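Local coordinates for putative cytoplasmic protein (Salmonella typhimurium, PDB 2GK3) that is of unknown function but probably has a fold related to class I glutamine amidotransferases and assembles as a hexamer, at residues I111-Y114 / V115-G118; K136-Y139 / K140-V143; P240-T243 / D244-N248. All coordinates share one frame; numbering follows the deposited sequence.

Interaction 1: I111-Y114 / V115-G118; sequences IKEY and VKNG
E113 and K116 run side by side at the C-terminal end of helix 107-116 and meet in a salt bridge, K116 NZ lying 2.9 Å from E113 OE1 and using the syn lone pair of that oxygen. The two chains get there differently. E113 sets CG beside its backbone N and folds at chi2 (-56°), which turns the carboxylate toward the next helical turn, whereas K116 stays extended beyond CG and lays its CD against the carboxylate, 3.3 Å from E113 OE1. K112 also runs beside K116, with K112 CG 4.0 Å from K116 CE; its bend at chi3 (88°) goes with an ammonium that is paired to E109. V115 CG2 touches both I111 O, at 3.3 Å, and Y114 CD2. Y114 OH is bonded to G120 O, which ties this buried ring to the start of strand 120-124. Backbone bonds to V115, K116 and N117 carry the helix to its end, where G118, at positive phi, is the C-prime residue of a Schellman motif. With two ammonium groups 4.7 Å apart (K112 NZ to K116 NZ), the carboxylates of E109 and E113 probably offset the repulsion between the lysines on this partly exposed side.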
# COMPACT_ATOMS: atom_id res chain seq x y z
N ILE E 111 -21.38 -15.99 19.29
CA ILE E 111 -22.52 -15.12 18.95
C ILE E 111 -23.76 -15.95 18.64
O ILE E 111 -24.85 -15.63 19.10
CB ILE E 111 -22.18 -14.11 17.83
CG1 ILE E 111 -21.16 -13.09 18.35
CG2 ILE E 111 -23.45 -13.41 17.32
CD1 ILE E 111 -20.47 -12.23 17.28
N LYS E 112 -23.58 -17.03 17.88
CA LYS E 112 -24.67 -17.96 17.57
C LYS E 112 -25.32 -18.55 18.84
O LYS E 112 -26.54 -18.49 19.00
CB LYS E 112 -24.17 -19.09 16.65
CG LYS E 112 -25.22 -20.15 16.32
CD LYS E 112 -24.87 -20.94 15.08
CE LYS E 112 -24.03 -22.11 15.44
NZ LYS E 112 -23.61 -22.89 14.26
N GLU E 113 -24.49 -19.11 19.73
CA GLU E 113 -24.98 -19.65 21.01
C GLU E 113 -25.66 -18.61 21.91
O GLU E 113 -26.68 -18.89 22.56
CB GLU E 113 -23.84 -20.35 21.76
CG GLU E 113 -23.26 -21.55 20.98
CD GLU E 113 -24.33 -22.61 20.59
OE1 GLU E 113 -24.50 -22.90 19.37
OE2 GLU E 113 -24.99 -23.16 21.50
N TYR E 114 -25.12 -17.40 21.92
CA TYR E 114 -25.71 -16.29 22.62
C TYR E 114 -27.13 -16.03 22.08
O TYR E 114 -28.07 -15.83 22.87
CB TYR E 114 -24.79 -15.07 22.51
CG TYR E 114 -25.47 -13.73 22.64
CD1 TYR E 114 -25.55 -13.08 23.88
CD2 TYR E 114 -26.06 -13.11 21.53
CE1 TYR E 114 -26.19 -11.83 24.00
CE2 TYR E 114 -26.71 -11.88 21.63
CZ TYR E 114 -26.77 -11.25 22.86
OH TYR E 114 -27.42 -10.04 22.95
N VAL E 115 -27.30 -16.05 20.75
CA VAL E 115 -28.65 -15.93 20.17
C VAL E 115 -29.54 -17.14 20.51
O VAL E 115 -30.68 -16.96 20.95
CB VAL E 115 -28.66 -15.58 18.64
CG1 VAL E 115 -30.10 -15.28 18.16
CG2 VAL E 115 -27.79 -14.36 18.32
N LYS E 116 -29.03 -18.36 20.34
CA LYS E 116 -29.81 -19.58 20.66
C LYS E 116 -30.42 -19.50 22.04
O LYS E 116 -31.56 -19.96 22.26
CB LYS E 116 -28.94 -20.85 20.61
CG LYS E 116 -28.60 -21.34 19.21
CD LYS E 116 -27.76 -22.64 19.23
CE LYS E 116 -27.47 -23.12 17.78
NZ LYS E 116 -26.51 -24.28 17.72
N ASN E 117 -29.65 -18.93 22.96
CA ASN E 117 -30.02 -18.88 24.36
C ASN E 117 -30.73 -17.59 24.77
O ASN E 117 -30.85 -17.33 25.96
CB ASN E 117 -28.80 -19.14 25.24
CG ASN E 117 -28.28 -20.57 25.10
OD1 ASN E 117 -27.10 -20.78 24.79
ND2 ASN E 117 -29.14 -21.55 25.31
N GLY E 118 -31.20 -16.81 23.80
CA GLY E 118 -32.09 -15.69 24.11
C GLY E 118 -31.58 -14.31 23.80
O GLY E 118 -32.33 -13.33 23.88

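Interaction 2: K136-Y139 / K140-V143; sequences KANY and KNTV
T142 grips the carbonyl oxygen of Y139 twice: its hydroxyl OG1 donates to Y139 O at 2.6 Å, and its backbone N donates to the same oxygen at 3.2 Å. Both donors come from one face of the carbonyl plane, the hydroxyl tilted modestly from it and the amide well above it. The hydroxyl can do this because chi1 (71°) sets OG1 between the backbone N and the carbonyl carbon, folding it back over the turn; OG1 also receives the amide of L144, so it is donor and acceptor at once. One step earlier the two asparagines pair. N141 ND2 reaches N138 OD1 at 3.0 Å along a nearly straight bond (167°), with OD1 close to the plane of the N141 amide. The side chains cross at about a right angle and their amide planes are 51° apart, so the amides meet through this bond and are not coplanar. The backbone adds a longer bond, N141 N to N138 O at 3.3 Å. Packing fills in around these bonds: T142 CG2 sits 3.4 Å from N138 O, and the Y139 ring passes T142 OG1 obliquely at CD2. Y139 OH is bonded to I86 O while its ring packs on F91, and K140 NZ turns away to M152 O and D154. N138 packs on R158, and N141 on D156, of a second subunit, placing the segment at an interface of the hexamer. Consecutive i+3 to i backbone bonds, to N138 O and then Y139 O, mark a short 3-10-like turn, here in the long loop between strands 120-124 and 150-151 of what is probably a glutamine amidotransferase-like fold.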
# COMPACT_ATOMS: atom_id res chain seq x y z
N LYS E 136 -16.44 -9.05 0.50
CA LYS E 136 -15.41 -9.20 1.53
C LYS E 136 -15.95 -9.53 2.92
O LYS E 136 -15.26 -10.22 3.70
CB LYS E 136 -14.58 -7.91 1.62
CG LYS E 136 -13.54 -7.74 0.50
CD LYS E 136 -12.89 -6.38 0.59
CE LYS E 136 -11.93 -6.15 -0.57
NZ LYS E 136 -10.64 -6.84 -0.34
N ALA E 137 -17.13 -8.99 3.24
CA ALA E 137 -17.77 -9.23 4.55
C ALA E 137 -18.04 -10.71 4.68
O ALA E 137 -17.91 -11.28 5.77
CB ALA E 137 -19.04 -8.43 4.72
N ASN E 138 -18.42 -11.33 3.54
CA ASN E 138 -18.43 -12.77 3.37
C ASN E 138 -19.30 -13.59 4.35
O ASN E 138 -19.06 -14.78 4.54
CB ASN E 138 -16.99 -13.30 3.42
CG ASN E 138 -16.87 -14.72 2.91
OD1 ASN E 138 -17.40 -15.06 1.84
ND2 ASN E 138 -16.18 -15.56 3.66
N TYR E 139 -20.32 -12.97 4.93
CA TYR E 139 -21.08 -13.59 6.00
C TYR E 139 -21.86 -14.85 5.59
O TYR E 139 -22.16 -15.69 6.44
CB TYR E 139 -22.00 -12.57 6.67
CG TYR E 139 -21.28 -11.76 7.73
CD1 TYR E 139 -20.83 -10.45 7.47
CD2 TYR E 139 -21.04 -12.30 8.99
CE1 TYR E 139 -20.18 -9.70 8.47
CE2 TYR E 139 -20.37 -11.59 9.97
CZ TYR E 139 -19.94 -10.29 9.71
OH TYR E 139 -19.27 -9.62 10.73
N LYS E 140 -22.16 -14.98 4.29
CA LYS E 140 -22.97 -16.09 3.77
C LYS E 140 -22.25 -17.43 3.90
O LYS E 140 -22.87 -18.48 4.04
CB LYS E 140 -23.34 -15.84 2.32
CG LYS E 140 -24.18 -16.96 1.75
CD LYS E 140 -24.71 -16.66 0.37
CE LYS E 140 -25.93 -17.55 0.11
NZ LYS E 140 -26.52 -17.30 -1.22
N ASN E 141 -20.92 -17.37 3.86
CA ASN E 141 -20.06 -18.51 3.92
C ASN E 141 -19.53 -18.76 5.34
O ASN E 141 -18.51 -19.41 5.53
CB ASN E 141 -18.94 -18.32 2.91
CG ASN E 141 -19.48 -18.24 1.48
OD1 ASN E 141 -20.31 -19.07 1.09
ND2 ASN E 141 -19.04 -17.24 0.71
N THR E 142 -20.28 -18.26 6.32
CA THR E 142 -19.91 -18.42 7.74
C THR E 142 -21.05 -19.04 8.51
O THR E 142 -22.20 -19.06 8.04
CB THR E 142 -19.58 -17.05 8.42
OG1 THR E 142 -20.79 -16.29 8.59
CG2 THR E 142 -18.55 -16.23 7.61
N VAL E 143 -20.75 -19.53 9.71
CA VAL E 143 -21.76 -20.16 10.58
C VAL E 143 -22.84 -19.19 11.08
O VAL E 143 -23.80 -19.60 11.75
CB VAL E 143 -21.10 -20.93 11.74
CG1 VAL E 143 -20.28 -22.12 11.17
CG2 VAL E 143 -20.21 -20.02 12.56

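Interaction 3: P240-T243 / D244-N248; sequences PFYT and DLWVN
L245 N donates to F241 O at 2.9 Å, opening the bonding of helix 242-253 from its N-cap residue. V247 N repeats the step to T243 O, also at 2.9 Å, while the bond between them, W246 N to Y242 O, is weak at 3.3 Å. That same Y242 carbonyl has the indole alongside: W246 CD1 comes within 2.9 Å of Y242 O, an approach that is oblique to the indole. Beyond the backbone, the two aromatic side chains form a T-shaped pair. The edge of the tryptophan points into one face of the Y242 ring, NE1 standing 3.4 Å above its plane and displaced toward the rim beside CE1; the five-membered ring and the phenol have centroids 4.6 Å apart and planes at 72°. Different first torsions bring them together: Y242 leaves with CG anti to its N (chi1 -175°), and W246, one turn on, swings CG beside its own N (chi1 -62°), carrying the indole back toward the start of the helix. The N-H edge of W246 against the phenol face is probably electrostatically favourable, and the phenol is held by a hydrogen bond from its hydroxyl to C227 O as well as by the indole on its face. Away from this pair, T243 and V247 lie parallel along the helix, CG2 to CG2 4.0 Å, and D244 OD2 stands at the edge of the F241 ring, near its plane. The aromatic side lies inward: W246 packs on L45 and L49 of helix 43-51, on F223 edge-to-face, and on L122 and I124 of strand 120-124, while Y242 meets W44 and F236. F241 stacks on F180, joining the helix start to a neighbouring loop.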
# COMPACT_ATOMS: atom_id res chain seq x y z
N PRO E 240 -36.70 12.84 12.34
CA PRO E 240 -37.27 12.86 13.69
C PRO E 240 -37.40 11.48 14.32
O PRO E 240 -37.46 11.36 15.55
CB PRO E 240 -38.67 13.44 13.46
CG PRO E 240 -38.53 14.28 12.29
CD PRO E 240 -37.59 13.54 11.39
N PHE E 241 -37.45 10.44 13.49
CA PHE E 241 -37.64 9.09 14.01
C PHE E 241 -36.37 8.23 13.97
O PHE E 241 -36.42 7.02 14.17
CB PHE E 241 -38.81 8.41 13.29
CG PHE E 241 -40.12 9.15 13.42
CD1 PHE E 241 -40.83 9.13 14.63
CD2 PHE E 241 -40.65 9.86 12.35
CE1 PHE E 241 -42.04 9.82 14.76
CE2 PHE E 241 -41.87 10.54 12.47
CZ PHE E 241 -42.56 10.53 13.67
N TYR E 242 -35.22 8.86 13.74
CA TYR E 242 -33.96 8.13 13.70
C TYR E 242 -33.74 7.38 15.01
O TYR E 242 -33.47 6.17 15.01
CB TYR E 242 -32.81 9.09 13.43
CG TYR E 242 -31.45 8.48 13.23
CD1 TYR E 242 -31.04 7.97 11.99
CD2 TYR E 242 -30.53 8.47 14.27
CE1 TYR E 242 -29.76 7.44 11.80
CE2 TYR E 242 -29.24 7.94 14.10
CZ TYR E 242 -28.86 7.43 12.88
OH TYR E 242 -27.58 6.91 12.74
N THR E 243 -33.89 8.10 16.12
CA THR E 243 -33.59 7.55 17.44
C THR E 243 -34.54 6.43 17.77
O THR E 243 -34.11 5.36 18.19
CB THR E 243 -33.65 8.63 18.58
OG1 THR E 243 -32.60 9.58 18.39
CG2 THR E 243 -33.48 7.99 19.95
N ASP E 244 -35.84 6.70 17.59
CA ASP E 244 -36.89 5.72 17.91
C ASP E 244 -36.76 4.46 17.09
O ASP E 244 -37.04 3.38 17.58
CB ASP E 244 -38.29 6.32 17.71
CG ASP E 244 -38.60 7.45 18.69
OD1 ASP E 244 -37.88 7.60 19.71
OD2 ASP E 244 -39.58 8.18 18.42
N LEU E 245 -36.35 4.61 15.83
CA LEU E 245 -36.13 3.47 14.94
C LEU E 245 -35.16 2.49 15.58
O LEU E 245 -35.51 1.35 15.84
CB LEU E 245 -35.61 3.92 13.56
CG LEU E 245 -35.12 2.85 12.56
CD1 LEU E 245 -36.18 1.78 12.22
CD2 LEU E 245 -34.62 3.52 11.29
N TRP E 246 -33.96 2.97 15.87
CA TRP E 246 -32.89 2.13 16.39
C TRP E 246 -33.20 1.64 17.79
O TRP E 246 -32.94 0.48 18.11
CB TRP E 246 -31.56 2.87 16.33
CG TRP E 246 -31.18 3.23 14.94
CD1 TRP E 246 -31.14 4.48 14.39
CD2 TRP E 246 -30.83 2.32 13.89
NE1 TRP E 246 -30.76 4.41 13.06
CE2 TRP E 246 -30.57 3.09 12.73
CE3 TRP E 246 -30.71 0.92 13.82
CZ2 TRP E 246 -30.18 2.51 11.51
CZ3 TRP E 246 -30.32 0.34 12.60
CH2 TRP E 246 -30.06 1.15 11.46
N VAL E 247 -33.76 2.53 18.60
CA VAL E 247 -34.12 2.22 19.98
C VAL E 247 -35.24 1.18 20.01
O VAL E 247 -35.12 0.16 20.70
CB VAL E 247 -34.45 3.52 20.83
CG1 VAL E 247 -35.28 3.21 22.06
CG2 VAL E 247 -33.16 4.18 21.27
N ASN E 248 -36.31 1.43 19.25
CA ASN E 248 -37.42 0.46 19.13
C ASN E 248 -36.97 -0.89 18.61
O ASN E 248 -37.43 -1.91 19.11
CB ASN E 248 -38.56 0.96 18.23
CG ASN E 248 -39.24 2.21 18.75
OD1 ASN E 248 -39.08 2.60 19.92
ND2 ASN E 248 -40.03 2.85 17.88

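Overall arrangement
The three contacts follow one another along the chain within one region probably related to glutamine amidotransferases. Interactions 1 and 2 are neighbours: their centres are about 18 Å apart, and they touch where K112 CD packs 3.7 Å from V143 O, so the loop after strand 120-124 returns to helix 107-116. Interaction 3 stands apart, its centre about 25 Å from that of interaction 1 and about 28 Å from that of interaction 2, and it lies across the chain's centre from interaction 2. Strand 120-124 is nevertheless a shared element, reached by Y114 at its start and by W246 at L122 and I124. Of the three, interaction 2 is the one touched by other subunits of the hexamer.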